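PDB 5IM3: ribonucleoside-diphosphate reductase from Pseudomonas aeruginosa, which probably catalyses the reduction of ribonucleoside diphosphates to 2'-deoxyribonucleoside diphosphates, the precursors for DNA synthesis, and binds the nucleotide dATP. Local coordinates for residues W562-P568 with L900-Y905; C587-L592 with D871-S875. One frame throughout, in Å; residues are numbered along the deposited sequence.

Contact 1: W562-P568 with L900-Y905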
loop_
_atom_site.group_PDB
_atom_site.type_symbol
_atom_site.label_atom_id
_atom_site.label_comp_id
_atom_site.label_asym_id
_atom_site.label_seq_id
_atom_site.Cartn_x
_atom_site.Cartn_y
_atom_site.Cartn_z
ATOM N N TRP A 562 28.246 -3.068 -5.992
ATOM C CA TRP A 562 28.930 -3.103 -4.711
ATOM C C TRP A 562 29.641 -1.773 -4.465
ATOM O O TRP A 562 29.802 -0.945 -5.365
ATOM C CB TRP A 562 29.923 -4.264 -4.669
ATOM C CG TRP A 562 29.276 -5.593 -4.911
ATOM C CD1 TRP A 562 28.066 -6.010 -4.444
ATOM C CD2 TRP A 562 29.797 -6.672 -5.695
ATOM N NE1 TRP A 562 27.805 -7.286 -4.876
ATOM C CE2 TRP A 562 28.851 -7.714 -5.650
ATOM C CE3 TRP A 562 30.974 -6.860 -6.431
ATOM C CZ2 TRP A 562 29.044 -8.927 -6.311
ATOM C CZ3 TRP A 562 31.163 -8.064 -7.087
ATOM C CH2 TRP A 562 30.205 -9.080 -7.022
ATOM N N LEU A 563 30.071 -1.574 -3.222
ATOM C CA LEU A 563 30.720 -0.342 -2.791
ATOM C C LEU A 563 32.184 -0.630 -2.480
ATOM O O LEU A 563 32.486 -1.397 -1.559
ATOM C CB LEU A 563 30.018 0.240 -1.564
ATOM C CG LEU A 563 28.754 1.082 -1.781
ATOM C CD1 LEU A 563 27.705 0.361 -2.607
ATOM C CD2 LEU A 563 28.164 1.488 -0.434
ATOM N N THR A 564 33.085 -0.018 -3.248
ATOM C CA THR A 564 34.521 -0.113 -3.013
ATOM C C THR A 564 35.115 1.287 -3.060
ATOM O O THR A 564 34.589 2.172 -3.742
ATOM C CB THR A 564 35.215 -1.019 -4.048
ATOM O OG1 THR A 564 35.173 -0.399 -5.336
ATOM C CG2 THR A 564 34.534 -2.388 -4.118
ATOM N N PHE A 565 36.217 1.484 -2.339
ATOM C CA PHE A 565 36.751 2.819 -2.085
ATOM C C PHE A 565 38.111 2.986 -2.754
ATOM O O PHE A 565 39.077 2.297 -2.409
ATOM C CB PHE A 565 36.823 3.076 -0.583
ATOM C CG PHE A 565 35.483 3.004 0.084
ATOM C CD1 PHE A 565 34.525 3.970 -0.169
ATOM C CD2 PHE A 565 35.166 1.955 0.928
ATOM C CE1 PHE A 565 33.282 3.905 0.425
ATOM C CE2 PHE A 565 33.920 1.884 1.526
ATOM C CZ PHE A 565 32.978 2.860 1.271
ATOM N N LYS A 566 38.177 3.936 -3.687
ATOM C CA LYS A 566 39.321 4.065 -4.580
ATOM C C LYS A 566 40.567 4.553 -3.848
ATOM O O LYS A 566 41.675 4.073 -4.113
ATOM C CB LYS A 566 38.949 5.016 -5.722
ATOM C CG LYS A 566 40.106 5.675 -6.456
ATOM C CD LYS A 566 39.584 6.695 -7.446
ATOM C CE LYS A 566 40.716 7.387 -8.176
ATOM N NZ LYS A 566 40.245 8.627 -8.856
ATOM N N ASP A 567 40.412 5.503 -2.937
ATOM C CA ASP A 567 41.560 6.206 -2.379
ATOM C C ASP A 567 42.331 5.373 -1.358
ATOM O O ASP A 567 43.571 5.362 -1.400
ATOM C CB ASP A 567 41.102 7.534 -1.777
ATOM C CG ASP A 567 40.743 8.556 -2.848
ATOM O OD1 ASP A 567 41.469 8.634 -3.862
ATOM O OD2 ASP A 567 39.732 9.269 -2.687
ATOM N N PRO A 568 41.677 4.670 -0.426
ATOM C CA PRO A 568 42.448 3.755 0.432
ATOM C C PRO A 568 43.129 2.639 -0.348
ATOM O O PRO A 568 44.229 2.220 0.029
ATOM C CB PRO A 568 41.400 3.215 1.421
ATOM C CG PRO A 568 40.078 3.547 0.836
ATOM C CD PRO A 568 40.278 4.788 0.022
ATOM N N LEU A 900 37.936 0.945 5.663
ATOM C CA LEU A 900 37.811 -0.244 4.834
ATOM C C LEU A 900 38.053 0.103 3.371
ATOM O O LEU A 900 37.706 1.192 2.902
ATOM C CB LEU A 900 36.431 -0.879 5.006
ATOM C CG LEU A 900 36.161 -1.594 6.334
ATOM C CD1 LEU A 900 34.743 -2.132 6.344
ATOM C CD2 LEU A 900 37.156 -2.721 6.583
ATOM N N LYS A 901 38.669 -0.832 2.650
ATOM C CA LYS A 901 38.928 -0.649 1.230
ATOM C C LYS A 901 37.774 -1.121 0.361
ATOM O O LYS A 901 37.516 -0.521 -0.688
ATOM C CB LYS A 901 40.204 -1.397 0.826
ATOM C CG LYS A 901 41.457 -0.923 1.539
ATOM C CD LYS A 901 42.693 -1.606 0.985
ATOM C CE LYS A 901 43.954 -1.144 1.695
ATOM N NZ LYS A 901 45.154 -1.827 1.153
ATOM N N THR A 902 37.070 -2.174 0.770
ATOM C CA THR A 902 36.033 -2.765 -0.062
ATOM C C THR A 902 34.893 -3.277 0.803
ATOM O O THR A 902 35.067 -3.585 1.986
ATOM C CB THR A 902 36.583 -3.926 -0.903
ATOM O OG1 THR A 902 37.254 -4.858 -0.043
ATOM C CG2 THR A 902 37.551 -3.422 -1.964
ATOM N N THR A 903 33.717 -3.360 0.190
ATOM C CA THR A 903 32.621 -4.161 0.706
ATOM C C THR A 903 32.135 -5.053 -0.424
ATOM O O THR A 903 32.401 -4.797 -1.601
ATOM C CB THR A 903 31.454 -3.314 1.259
ATOM O OG1 THR A 903 30.765 -2.661 0.183
ATOM C CG2 THR A 903 31.955 -2.275 2.254
ATOM N N TYR A 904 31.419 -6.107 -0.050
ATOM C CA TYR A 904 31.046 -7.153 -0.991
ATOM C C TYR A 904 29.525 -7.252 -1.052
ATOM O O TYR A 904 28.843 -6.224 -1.121
ATOM C CB TYR A 904 31.707 -8.472 -0.564
ATOM C CG TYR A 904 31.814 -9.553 -1.624
ATOM C CD1 TYR A 904 31.607 -9.278 -2.970
ATOM C CD2 TYR A 904 32.118 -10.862 -1.265
ATOM C CE1 TYR A 904 31.702 -10.273 -3.925
ATOM C CE2 TYR A 904 32.212 -11.860 -2.211
ATOM C CZ TYR A 904 32.005 -11.564 -3.536
ATOM O OH TYR A 904 32.104 -12.565 -4.476
ATOM N N TYR A 905 28.978 -8.465 -1.016
ATOM C CA TYR A 905 27.533 -8.632 -1.077
ATOM C C TYR A 905 26.852 -7.975 0.116
ATOM O O TYR A 905 27.385 -7.942 1.227
ATOM C CB TYR A 905 27.156 -10.111 -1.095
ATOM C CG TYR A 905 27.405 -10.819 -2.401
ATOM C CD1 TYR A 905 26.538 -10.659 -3.472
ATOM C CD2 TYR A 905 28.489 -11.670 -2.555
ATOM C CE1 TYR A 905 26.755 -11.313 -4.666
ATOM C CE2 TYR A 905 28.713 -12.330 -3.743
ATOM C CZ TYR A 905 27.844 -12.151 -4.794
ATOM O OH TYR A 905 28.072 -12.812 -5.982
HETATM O O HOH W 1 29.019 -3.630 -1.280
#
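An antiparallel backbone pairing, limited to one beta bridge, joins strand 562-565 of the ten-stranded alpha-beta barrel to the loop that follows helix 885-897. The end-to-end directions differ by 167°, and Thr564 and Thr902 form the bridge as a non-hydrogen-bonded pair, CA to CA 4.2 Å. The bonds flank it: Thr903 N donates to Leu563 O (2.9 Å, 144°) and Phe565 N to Lys901 O (2.9 Å, 161°). Leu563 O also accepts from Thr903 OG1 at 2.8 Å. Beyond this point the CA spacing opens to 5.9 Å at Trp562 and Tyr904, and water 1 fills the gap, accepting from Leu563 N (3.0 Å) and donating to Tyr904 O (2.6 Å) and Thr903 OG1 (2.5 Å). Here the aromatics take over. The edge of Tyr904 meets the face of the Trp562 six-membered ring (centroids 5.0 Å, planes 74°), while the edge of Trp562 meets the face of Tyr905 (5.1 Å, 72°). On its other side the strand runs parallel to strand 482-487, where Asn485 O receives Thr564 OG1. Backbone bonds thus fix the register, and water and two edge-to-face pairs sharing Trp562 hold the diverging segments, so the loop extends the sheet by one bridge.

Contact 2: C587-L592 with D871-S875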
loop_
_atom_site.group_PDB
_atom_site.type_symbol
_atom_site.label_atom_id
_atom_site.label_comp_id
_atom_site.label_asym_id
_atom_site.label_seq_id
_atom_site.Cartn_x
_atom_site.Cartn_y
_atom_site.Cartn_z
ATOM N N CYS A 587 35.770 -10.426 -6.679
ATOM C CA CYS A 587 35.370 -10.702 -5.304
ATOM C C CYS A 587 35.757 -9.593 -4.330
ATOM O O CYS A 587 35.492 -9.723 -3.131
ATOM C CB CYS A 587 35.969 -12.041 -4.858
ATOM S SG CYS A 587 35.446 -13.430 -5.900
ATOM N N THR A 588 36.386 -8.519 -4.813
ATOM C CA THR A 588 36.569 -7.264 -4.076
ATOM C C THR A 588 37.548 -7.388 -2.910
ATOM O O THR A 588 37.376 -6.724 -1.890
ATOM C CB THR A 588 35.231 -6.703 -3.571
ATOM O OG1 THR A 588 34.776 -7.453 -2.438
ATOM C CG2 THR A 588 34.183 -6.741 -4.677
ATOM N N GLU A 589 38.595 -8.207 -3.044
ATOM C CA GLU A 589 39.654 -8.269 -2.043
ATOM C C GLU A 589 41.037 -7.979 -2.613
ATOM O O GLU A 589 42.009 -7.947 -1.849
ATOM C CB GLU A 589 39.670 -9.642 -1.351
ATOM C CG GLU A 589 40.422 -10.761 -2.090
ATOM C CD GLU A 589 39.676 -11.288 -3.296
ATOM O OE1 GLU A 589 38.617 -10.724 -3.646
ATOM O OE2 GLU A 589 40.148 -12.277 -3.891
ATOM N N ILE A 590 41.156 -7.764 -3.920
ATOM C CA ILE A 590 42.440 -7.589 -4.589
ATOM C C ILE A 590 42.585 -6.132 -5.005
ATOM O O ILE A 590 41.629 -5.516 -5.488
ATOM C CB ILE A 590 42.551 -8.527 -5.808
ATOM C CG1 ILE A 590 42.359 -9.984 -5.370
ATOM C CG2 ILE A 590 43.882 -8.342 -6.513
ATOM C CD1 ILE A 590 43.388 -10.478 -4.361
ATOM N N THR A 591 43.797 -5.580 -4.820
ATOM C CA THR A 591 44.083 -4.184 -5.170
ATOM C C THR A 591 45.460 -4.151 -5.840
ATOM O O THR A 591 46.478 -3.876 -5.202
ATOM C CB THR A 591 44.025 -3.263 -3.949
ATOM O OG1 THR A 591 44.936 -3.729 -2.945
ATOM C CG2 THR A 591 42.621 -3.217 -3.368
ATOM N N LEU A 592 45.476 -4.428 -7.143
ATOM C CA LEU A 592 46.698 -4.478 -7.931
ATOM C C LEU A 592 46.612 -3.501 -9.100
ATOM O O LEU A 592 45.524 -3.189 -9.591
ATOM C CB LEU A 592 46.951 -5.895 -8.458
ATOM C CG LEU A 592 47.116 -6.999 -7.410
ATOM C CD1 LEU A 592 47.187 -8.360 -8.087
ATOM C CD2 LEU A 592 48.353 -6.761 -6.558
ATOM N N ASP A 871 47.910 -5.731 3.113
ATOM C CA ASP A 871 48.321 -4.779 2.084
ATOM C C ASP A 871 47.303 -4.674 0.954
ATOM O O ASP A 871 47.199 -3.616 0.329
ATOM C CB ASP A 871 49.704 -5.137 1.522
ATOM C CG ASP A 871 49.890 -6.625 1.294
ATOM O OD1 ASP A 871 48.907 -7.385 1.397
ATOM O OD2 ASP A 871 51.033 -7.037 1.012
ATOM N N GLN A 872 46.540 -5.726 0.687
ATOM C CA GLN A 872 45.444 -5.678 -0.274
ATOM C C GLN A 872 44.138 -5.437 0.488
ATOM O O GLN A 872 44.102 -4.497 1.288
ATOM C CB GLN A 872 45.464 -6.938 -1.138
ATOM C CG GLN A 872 46.786 -7.199 -1.834
ATOM C CD GLN A 872 46.631 -8.091 -3.051
ATOM O OE1 GLN A 872 45.867 -7.784 -3.968
ATOM N NE2 GLN A 872 47.351 -9.204 -3.061
ATOM N N ALA A 873 43.081 -6.215 0.288
ATOM C CA ALA A 873 41.794 -5.963 0.931
ATOM C C ALA A 873 41.237 -7.295 1.430
ATOM O O ALA A 873 41.966 -8.277 1.606
ATOM C CB ALA A 873 40.853 -5.235 -0.039
ATOM N N GLN A 874 39.926 -7.338 1.676
ATOM C CA GLN A 874 39.268 -8.552 2.138
ATOM C C GLN A 874 37.818 -8.551 1.678
ATOM O O GLN A 874 37.141 -7.519 1.736
ATOM C CB GLN A 874 39.338 -8.675 3.668
ATOM C CG GLN A 874 38.816 -7.468 4.422
ATOM C CD GLN A 874 39.218 -7.473 5.887
ATOM O OE1 GLN A 874 38.915 -8.411 6.628
ATOM N NE2 GLN A 874 39.912 -6.422 6.310
ATOM N N SER A 875 37.353 -9.711 1.216
ATOM C CA SER A 875 35.963 -9.859 0.795
ATOM C C SER A 875 35.053 -9.834 2.016
ATOM O O SER A 875 35.121 -10.728 2.868
ATOM C CB SER A 875 35.783 -11.158 0.019
ATOM O OG SER A 875 36.606 -11.172 -1.126
HETATM O O HOH W 2 34.649 -6.659 0.251
HETATM O O HOH W 3 45.574 -1.405 -1.516
#
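Gln872, Glu589 and Ser875 bury the most surface here, 92, 63 and 58 Å² respectively, and between them they define how two loops running nearly antiparallel (162°) are held together. Gln872 reaches across with its side chain: OE1 accepts from Thr591 N at 3.1 Å and 163°, so the amide group stands in for a backbone carbonyl. The same OE1 lies 3.3 Å from Ile590 CG2 and 3.7 Å from Leu592 CD2. Glu589 works through its backbone, its O accepting from Ala873 N (3.0 Å, 137°), and through its side chain, its CB packing 3.7 Å from Gln874 CA, where the CA atoms of Glu589 and Gln874 are 4.2 Å apart, the closest in the register. At the far end Ser875 OG donates to Cys587 O at 2.7 Å; that carbonyl also takes a very short bond, 2.5 Å, from Thr588 OG1. Water 2 adds an indirect link, donating to Thr588 OG1 (2.8 Å) and Gln874 O (3.0 Å).

The sequence around Asn585, Cys587 and Glu589, together with its place inside the barrel domain, is consistent with the tip of the finger loop that class I large subunits insert into the barrel. Asn585 OD1 accepts from the backbone nitrogens of Glu589 and Ile590, folding the turn back on itself. Behind the 587-592 loop lies strand 600-608, where Ile590 touches Leu604 and Cys602, the latter disulfide-bonded to Cys373. The 871-875 loop follows helix 856-866, whose Arg866 bonds Gln874 OE1, and leads to strand 878-881, with backbone bonds from Ala873 and Ser875 to Ile769 on the way.

From the N terminus, the chain passes strand 562-565 and helix 566-571, then the 587-592 loop, before strand 600-608. Much later, after helix 856-866, it returns through 871-875, and contact 2 closes a loop of 278 intervening residues. Strand 878-881 and helix 885-897 follow, and 900-905 then closes the longer loop of contact 1, with 331 residues between. Contact 2 is therefore nested inside contact 1. Their centres lie 9 Å apart and they touch directly: Thr902 OG1 probably bonds Thr588 O (2.6 Å), and Lys901 NZ probably bonds Gln872 O (2.9 Å). Contact 1 holds the loop before strand 906-909 to strand 562-565; contact 2 holds the loop before strand 878-881 to the loop before strand 600-608.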